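Local atomic coordinates of L-lysine 6-monooxygenase (Pseudomonas syringae pv. tomato, PDB entry 5CQF), a protein that probably hydroxylates the side-chain amino group of L-lysine in siderophore biosynthesis, as an FAD-dependent, NADP-linked flavoprotein monooxygenase. Residues Ser14-Leu28 against Leu42-Pro54. Residues are numbered along the deposited sequence; the frame is centred on the assembly and turned at random.
Sequences SDAICIGFGPAGIAL and LGDLSIGYLEAAP
Tyr49, which loses more surface to this contact than any other residue, receives the edge of the Phe21 ring on one face: the centroids lie 5.0 Å apart with the planes at 60°, a tilted edge-to-face pair. Phe21 CE1 stands above that face toward its rim, while Leu28 CD2 and the carbonyl oxygen of Gly20 lie near the plane of the tyrosine, at its edge. Cys18 presses in as well, its CB 3.4 Å from Tyr49 CD2; with SG turned anti to the backbone N (chi1 176°), the sulfur sits at the ring edge in a sulfur-aromatic contact. On the other face of the sheet Leu50 sends CD2 to Ile17 CG2 at 3.7 Å.

Strands 16-19 and 47-50 run parallel, their axes 23° apart, and five backbone bonds join them from Ala16 N to Gly20 N; Cys18 N to Gly48 O, at 3.0 Å, is nearly straight. Side chains extend the pairing at both ends. Asp15 OD2 accepts from Ser46 N at 2.9 Å on its anti side, and Ser46 OG accepts from Asp15 N. Beyond Gly20, the bent Glu51 chain brings OE1 3.0 Å from Phe21 N, while OE2 takes Ala53 N, so both carboxylate oxygens are engaged by the backbone.

Gly20, Gly22 and Gly25 fit the GxGxxG turn of a Rossmann-type dinucleotide-binding fold, consistent with FAD use. This first beta-alpha-beta unit connects its strands through helix 23-37, whose Ala29 and Phe32 also touch Tyr49. Strand 163-166 flanks strand 16-19, strand 129-130 flanks strand 47-50, and helix 111-125 packs on Phe21.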
ATOM      1  N   SER A  14       9.628 -20.014 -46.838  1.00 82.49           N
ATOM      2  CA  SER A  14       8.489 -20.253 -45.936  1.00 78.61           C
ATOM      3  C   SER A  14       7.426 -19.207 -46.212  1.00 73.04           C
ATOM      4  O   SER A  14       7.720 -18.183 -46.830  1.00 72.90           O
ATOM      5  CB  SER A  14       8.923 -20.192 -44.470  1.00 77.40           C
ATOM      6  OG  SER A  14       9.764 -19.074 -44.234  1.00 74.96           O
ATOM      7  N   ASP A  15       6.198 -19.456 -45.758  1.00 68.03           N
ATOM      8  CA  ASP A  15       5.086 -18.515 -45.987  1.00 65.34           C
ATOM      9  C   ASP A  15       5.353 -17.121 -45.420  1.00 62.19           C
ATOM     10  O   ASP A  15       4.851 -16.128 -45.937  1.00 57.97           O
ATOM     11  CB  ASP A  15       3.785 -19.035 -45.378  1.00 67.71           C
ATOM     12  CG  ASP A  15       3.374 -20.382 -45.933  1.00 71.76           C
ATOM     13  OD1 ASP A  15       3.385 -20.536 -47.178  1.00 73.64           O
ATOM     14  OD2 ASP A  15       3.041 -21.277 -45.117  1.00 69.92           O
ATOM     15  N   ALA A  16       6.126 -17.063 -44.343  1.00 60.47           N
ATOM     16  CA  ALA A  16       6.508 -15.807 -43.748  1.00 59.24           C
ATOM     17  C   ALA A  16       7.855 -15.908 -43.042  1.00 57.35           C
ATOM     18  O   ALA A  16       8.273 -16.994 -42.629  1.00 57.02           O
ATOM     19  CB  ALA A  16       5.438 -15.365 -42.771  1.00 58.19           C
ATOM     20  N   ILE A  17       8.523 -14.763 -42.920  1.00 53.63           N
ATOM     21  CA  ILE A  17       9.721 -14.638 -42.099  1.00 53.02           C
ATOM     22  C   ILE A  17       9.501 -13.508 -41.113  1.00 49.61           C
ATOM     23  O   ILE A  17       9.051 -12.410 -41.483  1.00 49.38           O
ATOM     24  CB  ILE A  17      10.983 -14.330 -42.926  1.00 55.44           C
ATOM     25  CG1 ILE A  17      11.277 -15.435 -43.957  1.00 59.24           C
ATOM     26  CG2 ILE A  17      12.190 -14.144 -42.019  1.00 55.25           C
ATOM     27  CD1 ILE A  17      11.863 -16.699 -43.362  1.00 61.19           C
ATOM     28  N   CYS A  18       9.804 -13.786 -39.850  1.00 49.62           N
ATOM     29  CA  CYS A  18       9.782 -12.769 -38.795  1.00 47.74           C
ATOM     30  C   CYS A  18      11.207 -12.492 -38.393  1.00 48.33           C
ATOM     31  O   CYS A  18      11.950 -13.428 -38.093  1.00 52.00           O
ATOM     32  CB  CYS A  18       9.005 -13.257 -37.581  1.00 46.29           C
ATOM     33  SG  CYS A  18       9.005 -12.106 -36.161  1.00 44.31           S
ATOM     34  N   ILE A  19      11.608 -11.229 -38.404  1.00 46.06           N
ATOM     35  CA  ILE A  19      12.941 -10.882 -37.955  1.00 46.19           C
ATOM     36  C   ILE A  19      12.845 -10.438 -36.498  1.00 45.20           C
ATOM     37  O   ILE A  19      12.193  -9.454 -36.191  1.00 43.44           O
ATOM     38  CB  ILE A  19      13.579  -9.779 -38.814  1.00 46.74           C
ATOM     39  CG1 ILE A  19      13.712 -10.256 -40.265  1.00 48.31           C
ATOM     40  CG2 ILE A  19      14.984  -9.472 -38.315  1.00 47.56           C
ATOM     41  CD1 ILE A  19      14.179  -9.179 -41.221  1.00 48.64           C
ATOM     42  N   GLY A  20      13.529 -11.175 -35.621  1.00 45.99           N
ATOM     43  CA  GLY A  20      13.594 -10.889 -34.200  1.00 44.72           C
ATOM     44  C   GLY A  20      12.897 -12.000 -33.448  1.00 45.14           C
ATOM     45  O   GLY A  20      11.774 -12.397 -33.795  1.00 45.77           O
ATOM     46  N   PHE A  21      13.552 -12.525 -32.421  1.00 44.68           N
ATOM     47  CA  PHE A  21      12.870 -13.438 -31.515  1.00 43.87           C
ATOM     48  C   PHE A  21      13.000 -12.972 -30.073  1.00 44.58           C
ATOM     49  O   PHE A  21      13.226 -13.768 -29.162  1.00 47.10           O
ATOM     50  CB  PHE A  21      13.342 -14.884 -31.694  1.00 43.03           C
ATOM     51  CG  PHE A  21      12.303 -15.897 -31.343  1.00 41.42           C
ATOM     52  CD1 PHE A  21      11.137 -15.973 -32.061  1.00 41.10           C
ATOM     53  CD2 PHE A  21      12.499 -16.788 -30.310  1.00 42.80           C
ATOM     54  CE1 PHE A  21      10.169 -16.917 -31.765  1.00 42.55           C
ATOM     55  CE2 PHE A  21      11.533 -17.732 -29.990  1.00 43.36           C
ATOM     56  CZ  PHE A  21      10.357 -17.793 -30.720  1.00 43.07           C
ATOM     57  N   GLY A  22      12.826 -11.670 -29.876  1.00 43.14           N
ATOM     58  CA  GLY A  22      12.577 -11.121 -28.556  1.00 41.34           C
ATOM     59  C   GLY A  22      11.108 -11.295 -28.220  1.00 40.65           C
ATOM     60  O   GLY A  22      10.398 -12.033 -28.899  1.00 43.21           O
ATOM     61  N   PRO A  23      10.634 -10.625 -27.157  1.00 39.64           N
ATOM     62  CA  PRO A  23       9.265 -10.831 -26.707  1.00 39.63           C
ATOM     63  C   PRO A  23       8.237 -10.697 -27.822  1.00 39.66           C
ATOM     64  O   PRO A  23       7.306 -11.493 -27.916  1.00 41.61           O
ATOM     65  CB  PRO A  23       9.078  -9.720 -25.689  1.00 38.97           C
ATOM     66  CG  PRO A  23      10.432  -9.473 -25.151  1.00 38.87           C
ATOM     67  CD  PRO A  23      11.388  -9.748 -26.250  1.00 38.89           C
ATOM     68  N   ALA A  24       8.412  -9.702 -28.680  1.00 38.53           N
ATOM     69  CA  ALA A  24       7.460  -9.477 -29.748  1.00 37.65           C
ATOM     70  C   ALA A  24       7.337 -10.690 -30.663  1.00 36.99           C
ATOM     71  O   ALA A  24       6.219 -11.138 -30.951  1.00 36.33           O
ATOM     72  CB  ALA A  24       7.852  -8.235 -30.538  1.00 40.02           C
ATOM     73  N   GLY A  25       8.467 -11.225 -31.126  1.00 37.31           N
ATOM     74  CA  GLY A  25       8.440 -12.429 -31.982  1.00 36.24           C
ATOM     75  C   GLY A  25       7.967 -13.666 -31.228  1.00 37.33           C
ATOM     76  O   GLY A  25       7.347 -14.576 -31.792  1.00 38.91           O
ATOM     77  N   ILE A  26       8.266 -13.734 -29.941  1.00 36.59           N
ATOM     78  CA  ILE A  26       7.827 -14.882 -29.157  1.00 36.08           C
ATOM     79  C   ILE A  26       6.320 -14.866 -29.028  1.00 35.54           C
ATOM     80  O   ILE A  26       5.646 -15.907 -29.144  1.00 36.15           O
ATOM     81  CB  ILE A  26       8.490 -14.880 -27.791  1.00 36.00           C
ATOM     82  CG1 ILE A  26       9.953 -15.281 -27.941  1.00 37.31           C
ATOM     83  CG2 ILE A  26       7.786 -15.839 -26.861  1.00 37.50           C
ATOM     84  CD1 ILE A  26      10.822 -14.845 -26.806  1.00 37.82           C
ATOM     85  N   ALA A  27       5.793 -13.666 -28.813  1.00 33.95           N
ATOM     86  CA  ALA A  27       4.362 -13.484 -28.708  1.00 33.70           C
ATOM     87  C   ALA A  27       3.684 -13.934 -29.957  1.00 34.98           C
ATOM     88  O   ALA A  27       2.648 -14.534 -29.882  1.00 35.56           O
ATOM     89  CB  ALA A  27       4.023 -12.025 -28.453  1.00 32.80           C
ATOM     90  N   LEU A  28       4.254 -13.586 -31.115  1.00 37.11           N
ATOM     91  CA  LEU A  28       3.721 -14.014 -32.411  1.00 38.55           C
ATOM     92  C   LEU A  28       3.765 -15.510 -32.580  1.00 39.36           C
ATOM     93  O   LEU A  28       2.786 -16.092 -33.022  1.00 41.68           O
ATOM     94  CB  LEU A  28       4.503 -13.374 -33.547  1.00 39.27           C
ATOM     95  CG  LEU A  28       3.986 -13.669 -34.932  1.00 39.66           C
ATOM     96  CD1 LEU A  28       2.622 -13.052 -35.179  1.00 39.57           C
ATOM     97  CD2 LEU A  28       5.019 -13.151 -35.909  1.00 41.84           C
ATOM     98  N   LEU A  42      -4.645 -21.510 -38.964  1.00 75.86           N
ATOM     99  CA  LEU A  42      -3.477 -20.650 -38.833  1.00 72.05           C
ATOM    100  C   LEU A  42      -2.214 -21.428 -38.467  1.00 69.20           C
ATOM    101  O   LEU A  42      -1.111 -21.014 -38.809  1.00 68.10           O
ATOM    102  CB  LEU A  42      -3.741 -19.608 -37.760  1.00 73.62           C
ATOM    103  CG  LEU A  42      -2.562 -18.685 -37.462  1.00 72.78           C
ATOM    104  CD1 LEU A  42      -2.615 -17.463 -38.353  1.00 75.20           C
ATOM    105  CD2 LEU A  42      -2.535 -18.282 -36.001  1.00 72.31           C
ATOM    106  N   GLY A  43      -2.381 -22.545 -37.767  1.00 67.99           N
ATOM    107  CA  GLY A  43      -1.257 -23.364 -37.338  1.00 68.41           C
ATOM    108  C   GLY A  43      -0.492 -24.060 -38.448  1.00 71.89           C
ATOM    109  O   GLY A  43       0.625 -24.537 -38.218  1.00 69.59           O
ATOM    110  N   ASP A  44      -1.085 -24.117 -39.643  1.00 74.46           N
ATOM    111  CA  ASP A  44      -0.478 -24.796 -40.791  1.00 75.11           C
ATOM    112  C   ASP A  44       0.509 -23.899 -41.517  1.00 72.62           C
ATOM    113  O   ASP A  44       1.444 -24.381 -42.140  1.00 72.65           O
ATOM    114  CB  ASP A  44      -1.557 -25.266 -41.772  1.00 77.13           C
ATOM    115  CG  ASP A  44      -2.566 -26.197 -41.125  1.00 77.48           C
ATOM    116  OD1 ASP A  44      -2.168 -27.039 -40.288  1.00 76.80           O
ATOM    117  OD2 ASP A  44      -3.764 -26.075 -41.452  1.00 78.47           O
ATOM    118  N   LEU A  45       0.299 -22.595 -41.432  1.00 71.54           N
ATOM    119  CA  LEU A  45       1.199 -21.608 -42.041  1.00 69.03           C
ATOM    120  C   LEU A  45       2.617 -21.758 -41.476  1.00 64.04           C
ATOM    121  O   LEU A  45       2.804 -21.885 -40.275  1.00 62.94           O
ATOM    122  CB  LEU A  45       0.632 -20.221 -41.766  1.00 70.89           C
ATOM    123  CG  LEU A  45       1.204 -18.939 -42.369  1.00 74.88           C
ATOM    124  CD1 LEU A  45       0.100 -17.885 -42.434  1.00 74.34           C
ATOM    125  CD2 LEU A  45       2.388 -18.394 -41.573  1.00 74.81           C
ATOM    126  N   SER A  46       3.606 -21.785 -42.357  1.00 63.89           N
ATOM    127  CA  SER A  46       4.993 -22.007 -41.973  1.00 62.64           C
ATOM    128  C   SER A  46       5.691 -20.663 -41.912  1.00 61.53           C
ATOM    129  O   SER A  46       5.656 -19.870 -42.863  1.00 62.16           O
ATOM    130  CB  SER A  46       5.709 -22.931 -42.968  1.00 66.87           C
ATOM    131  OG  SER A  46       6.197 -22.210 -44.097  1.00 71.59           O
ATOM    132  N   ILE A  47       6.330 -20.421 -40.781  1.00 58.11           N
ATOM    133  CA  ILE A  47       6.974 -19.176 -40.505  1.00 52.44           C
ATOM    134  C   ILE A  47       8.294 -19.527 -39.847  1.00 49.96           C
ATOM    135  O   ILE A  47       8.354 -20.464 -39.059  1.00 53.39           O
ATOM    136  CB  ILE A  47       6.080 -18.306 -39.601  1.00 53.19           C
ATOM    137  CG1 ILE A  47       6.840 -17.087 -39.093  1.00 52.12           C
ATOM    138  CG2 ILE A  47       5.583 -19.076 -38.394  1.00 54.58           C
ATOM    139  CD1 ILE A  47       5.930 -16.028 -38.542  1.00 53.79           C
ATOM    140  N   GLY A  48       9.348 -18.806 -40.199  1.00 48.72           N
ATOM    141  CA  GLY A  48      10.677 -18.987 -39.599  1.00 49.37           C
ATOM    142  C   GLY A  48      11.098 -17.725 -38.869  1.00 49.90           C
ATOM    143  O   GLY A  48      10.680 -16.626 -39.238  1.00 49.95           O
ATOM    144  N   TYR A  49      11.917 -17.851 -37.832  1.00 49.85           N
ATOM    145  CA  TYR A  49      12.343 -16.657 -37.100  1.00 50.61           C
ATOM    146  C   TYR A  49      13.862 -16.534 -37.102  1.00 52.90           C
ATOM    147  O   TYR A  49      14.568 -17.518 -36.901  1.00 55.95           O
ATOM    148  CB  TYR A  49      11.811 -16.670 -35.655  1.00 48.24           C
ATOM    149  CG  TYR A  49      10.319 -16.848 -35.541  1.00 46.10           C
ATOM    150  CD1 TYR A  49       9.746 -18.102 -35.645  1.00 46.31           C
ATOM    151  CD2 TYR A  49       9.482 -15.762 -35.304  1.00 44.62           C
ATOM    152  CE1 TYR A  49       8.376 -18.280 -35.531  1.00 46.49           C
ATOM    153  CE2 TYR A  49       8.113 -15.927 -35.199  1.00 43.67           C
ATOM    154  CZ  TYR A  49       7.564 -17.193 -35.305  1.00 44.69           C
ATOM    155  OH  TYR A  49       6.204 -17.377 -35.213  1.00 43.19           O
ATOM    156  N   LEU A  50      14.354 -15.321 -37.315  1.00 52.49           N
ATOM    157  CA  LEU A  50      15.780 -15.082 -37.382  1.00 54.96           C
ATOM    158  C   LEU A  50      16.114 -14.125 -36.280  1.00 54.63           C
ATOM    159  O   LEU A  50      15.643 -12.989 -36.320  1.00 53.61           O
ATOM    160  CB  LEU A  50      16.126 -14.409 -38.706  1.00 55.90           C
ATOM    161  CG  LEU A  50      16.268 -15.193 -40.018  1.00 59.48           C
ATOM    162  CD1 LEU A  50      15.556 -16.539 -40.067  1.00 60.80           C
ATOM    163  CD2 LEU A  50      15.746 -14.306 -41.128  1.00 59.07           C
ATOM    164  N   GLU A  51      16.918 -14.556 -35.313  1.00 54.35           N
ATOM    165  CA  GLU A  51      17.325 -13.684 -34.213  1.00 56.07           C
ATOM    166  C   GLU A  51      18.826 -13.513 -34.218  1.00 56.40           C
ATOM    167  O   GLU A  51      19.563 -14.489 -34.229  1.00 57.28           O
ATOM    168  CB  GLU A  51      16.851 -14.262 -32.870  1.00 58.10           C
ATOM    169  CG  GLU A  51      17.404 -13.623 -31.588  1.00 61.08           C
ATOM    170  CD  GLU A  51      17.317 -12.094 -31.532  1.00 63.71           C
ATOM    171  OE1 GLU A  51      16.351 -11.475 -32.048  1.00 65.36           O
ATOM    172  OE2 GLU A  51      18.238 -11.495 -30.946  1.00 66.79           O
ATOM    173  N   ALA A  52      19.274 -12.267 -34.170  1.00 58.87           N
ATOM    174  CA  ALA A  52      20.698 -11.954 -34.269  1.00 61.52           C
ATOM    175  C   ALA A  52      21.501 -12.420 -33.061  1.00 62.50           C
ATOM    176  O   ALA A  52      22.616 -12.883 -33.208  1.00 62.90           O
ATOM    177  CB  ALA A  52      20.883 -10.461 -34.470  1.00 62.00           C
ATOM    178  N   ALA A  53      20.922 -12.280 -31.877  1.00 65.02           N
ATOM    179  CA  ALA A  53      21.581 -12.602 -30.616  1.00 69.93           C
ATOM    180  C   ALA A  53      21.441 -14.079 -30.262  1.00 73.79           C
ATOM    181  O   ALA A  53      20.641 -14.785 -30.866  1.00 74.48           O
ATOM    182  CB  ALA A  53      20.988 -11.754 -29.499  1.00 70.13           C
ATOM    183  N   PRO A  54      22.228 -14.550 -29.278  1.00 81.07           N
ATOM    184  CA  PRO A  54      22.119 -15.945 -28.835  1.00 81.91           C
ATOM    185  C   PRO A  54      20.997 -16.198 -27.837  1.00 77.27           C
ATOM    186  O   PRO A  54      20.469 -15.268 -27.222  1.00 72.32           O
ATOM    187  CB  PRO A  54      23.480 -16.225 -28.176  1.00 85.66           C
ATOM    188  CG  PRO A  54      23.985 -14.892 -27.747  1.00 87.16           C
ATOM    189  CD  PRO A  54      23.429 -13.886 -28.724  1.00 85.93           C
TER